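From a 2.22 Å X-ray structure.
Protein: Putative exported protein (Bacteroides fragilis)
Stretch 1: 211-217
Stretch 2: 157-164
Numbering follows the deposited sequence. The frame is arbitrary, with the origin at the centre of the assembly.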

# COMPACT_ATOMS: atom_id res chain seq x y z
N SER A 211 -9.81 21.40 -4.37
CA SER A 211 -8.40 21.66 -4.58
C SER A 211 -8.12 21.81 -6.07
O SER A 211 -8.84 21.25 -6.90
CB SER A 211 -7.56 20.55 -3.95
OG SER A 211 -7.58 19.38 -4.73
N VAL A 212 -7.11 22.61 -6.40
CA VAL A 212 -6.73 22.93 -7.77
C VAL A 212 -5.20 22.98 -7.87
O VAL A 212 -4.52 23.56 -7.01
CB VAL A 212 -7.29 24.32 -8.21
CG1 VAL A 212 -7.04 24.57 -9.71
CG2 VAL A 212 -8.79 24.43 -7.90
N LEU A 213 -4.67 22.36 -8.91
CA LEU A 213 -3.25 22.43 -9.25
C LEU A 213 -2.85 23.90 -9.34
O LEU A 213 -3.49 24.69 -10.02
CB LEU A 213 -3.01 21.74 -10.60
CG LEU A 213 -1.55 21.71 -11.11
CD1 LEU A 213 -0.66 20.95 -10.18
CD2 LEU A 213 -1.55 21.14 -12.54
N GLU A 214 -1.78 24.24 -8.64
CA GLU A 214 -1.32 25.61 -8.54
C GLU A 214 0.01 25.85 -9.28
O GLU A 214 0.20 26.91 -9.86
CB GLU A 214 -1.18 25.97 -7.04
CG GLU A 214 -0.55 27.33 -6.71
CD GLU A 214 -1.38 28.51 -7.16
OE1 GLU A 214 -2.56 28.30 -7.47
OE2 GLU A 214 -0.86 29.65 -7.14
N ARG A 215 0.93 24.90 -9.25
CA ARG A 215 2.25 25.11 -9.85
C ARG A 215 2.96 23.80 -10.20
O ARG A 215 2.86 22.82 -9.45
CB ARG A 215 3.11 25.91 -8.85
CG ARG A 215 4.45 26.39 -9.38
CD ARG A 215 5.35 26.96 -8.29
NE ARG A 215 6.68 27.27 -8.84
CZ ARG A 215 7.75 27.67 -8.13
NH1 ARG A 215 7.70 27.82 -6.81
NH2 ARG A 215 8.90 27.91 -8.77
N ILE A 216 3.66 23.80 -11.34
CA ILE A 216 4.55 22.74 -11.78
C ILE A 216 5.93 23.38 -11.93
O ILE A 216 6.07 24.36 -12.64
CB ILE A 216 4.10 22.17 -13.15
CG1 ILE A 216 2.73 21.47 -13.02
CG2 ILE A 216 5.12 21.17 -13.67
CD1 ILE A 216 2.04 21.19 -14.36
N LYS A 217 6.94 22.86 -11.24
CA LYS A 217 8.32 23.34 -11.33
C LYS A 217 9.16 22.12 -11.72
O LYS A 217 9.32 21.19 -10.92
CB LYS A 217 8.80 23.89 -9.97
CG LYS A 217 10.21 24.50 -9.97
CD LYS A 217 10.76 24.64 -8.55
CE LYS A 217 12.13 25.32 -8.52
NZ LYS A 217 12.76 25.30 -7.15
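Stretch 2, residues 157-164: NTPAGAFY

Stretch 2 is a hairpin whose turn rests on an extended strand. Residues 157-158 end one strand, a type I beta turn runs from Thr158 to Gly161, and residues 161-164 set out along the next strand. Two backbone hydrogen bonds close the turn, from Gly161 N to Thr158 O (2.9 Å) and from Thr158 N to Gly161 O (2.7 Å). The Thr158 side chain reinforces it: OG1 donates to Gly161 O (2.9 Å) and accepts a weak hydrogen bond from Ala160 N (3.1 Å). Gly161 has a phi of 136° and a psi of -172°, at which a CB would be jammed against the carbonyl oxygen of Ala160, so glycine suits this position well.

Stretch 1 is strand throughout. No hydrogen bond joins it to stretch 2, so the hairpin packs against it through side chains and backbone atoms. The register runs in the same direction in both segments where they are closest, with CA-CA distances of 6.1 Å for Leu213 and Thr158, 5.1 Å for Glu214 and Pro159, and 4.8 Å for Arg215 and Ala160. Beyond the turn, the chain of stretch 2 doubles back.

Ser211, at the start, is out of reach of the hairpin; it is buried, and its OG is hydrogen-bonded elsewhere in the structure, so the hydroxyl is satisfied. Val212 is the first residue to touch the hairpin: its CA-to-CB bond points toward stretch 2, and CG1 lies 3.7 Å from Pro159 CD and 3.8 Å from Thr158 CB. A compact branched side chain is apt here, presenting a methyl group to the proline ring without needing a polar partner.

Leu213 makes contacts with both its backbone and its side chain. Its carbonyl O approaches Pro159 CD at 3.3 Å and Thr158 CB at 3.5 Å. Although its CA-to-CB bond points sideways, the flexible side chain, with chi1 t and chi2 p, brings its end nearer: CG lies 3.7 Å from Ala160 CB, and CD2 is 3.5 Å from Phe163 CE2. Ala160, with only a methyl group, meets Leu213 in ordinary apolar contact.

Glu214 directs its CA-to-CB bond away, yet its longer chain brings OE1 to 3.4 Å from Pro159 CB. This is a contact between a carboxylate oxygen and carbon, at a partly exposed site where the charged group is readily tolerated. The backbone here has a psi of -38°, a departure from the extended values of its neighbours.

The CA-to-CB bond of Arg215 points away, and the residue is exposed, as suits a long charged side chain. Its backbone nevertheless passes close to the turn, with N 3.9 Å from Ala160 CB. The CA-to-CB bond of Ile216 then points toward stretch 2, placing CG1 4.3 Å from Ala160 CB and CD1 3.5 Å from Phe163 CZ. Its reach complements that of Leu213: both aliphatic side chains meet the Phe163 ring obliquely. Lys217, exposed and extended, lies beyond the contact.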

# COMPACT_ATOMS: atom_id res chain seq x y z
N ASN A 157 -8.93 24.18 -16.66
CA ASN A 157 -8.05 25.35 -16.61
C ASN A 157 -7.65 25.59 -15.18
O ASN A 157 -8.50 25.68 -14.33
CB ASN A 157 -8.78 26.59 -17.10
CG ASN A 157 -9.00 26.60 -18.58
OD1 ASN A 157 -8.22 26.07 -19.36
ND2 ASN A 157 -10.08 27.23 -18.98
N THR A 158 -6.36 25.71 -14.93
CA THR A 158 -5.87 25.91 -13.58
C THR A 158 -4.80 27.01 -13.58
O THR A 158 -4.34 27.45 -14.66
CB THR A 158 -5.24 24.61 -13.01
OG1 THR A 158 -3.91 24.47 -13.52
CG2 THR A 158 -6.06 23.38 -13.35
N PRO A 159 -4.38 27.45 -12.37
CA PRO A 159 -3.27 28.42 -12.31
C PRO A 159 -1.95 27.93 -12.93
O PRO A 159 -1.17 28.75 -13.41
CB PRO A 159 -3.14 28.72 -10.82
CG PRO A 159 -4.56 28.57 -10.30
CD PRO A 159 -5.12 27.39 -11.09
N ALA A 160 -1.74 26.61 -12.93
CA ALA A 160 -0.57 26.02 -13.60
C ALA A 160 -0.76 25.86 -15.11
O ALA A 160 0.20 25.61 -15.81
CB ALA A 160 -0.18 24.66 -12.96
N GLY A 161 -1.97 26.00 -15.61
CA GLY A 161 -2.24 25.88 -17.05
C GLY A 161 -3.50 25.06 -17.32
O GLY A 161 -4.26 24.72 -16.40
N ALA A 162 -3.71 24.76 -18.60
CA ALA A 162 -4.86 23.99 -19.08
C ALA A 162 -4.38 22.57 -19.39
O ALA A 162 -3.42 22.38 -20.15
CB ALA A 162 -5.49 24.65 -20.32
N PHE A 163 -5.04 21.59 -18.80
CA PHE A 163 -4.67 20.18 -18.95
C PHE A 163 -5.89 19.33 -19.35
O PHE A 163 -6.98 19.49 -18.81
CB PHE A 163 -4.06 19.68 -17.65
CG PHE A 163 -2.85 20.46 -17.24
CD1 PHE A 163 -1.62 20.25 -17.88
CD2 PHE A 163 -2.93 21.43 -16.25
CE1 PHE A 163 -0.49 21.00 -17.53
CE2 PHE A 163 -1.80 22.19 -15.90
CZ PHE A 163 -0.59 21.96 -16.53
N TYR A 164 -5.69 18.44 -20.32
CA TYR A 164 -6.73 17.49 -20.72
C TYR A 164 -6.73 16.40 -19.68
O TYR A 164 -5.68 15.78 -19.42
CB TYR A 164 -6.46 16.93 -22.13
CG TYR A 164 -7.69 16.28 -22.74
CD1 TYR A 164 -8.78 17.06 -23.11
CD2 TYR A 164 -7.77 14.91 -22.95
CE1 TYR A 164 -9.93 16.51 -23.66
CE2 TYR A 164 -8.93 14.33 -23.52
CZ TYR A 164 -10.00 15.16 -23.87
OH TYR A 164 -11.15 14.66 -24.43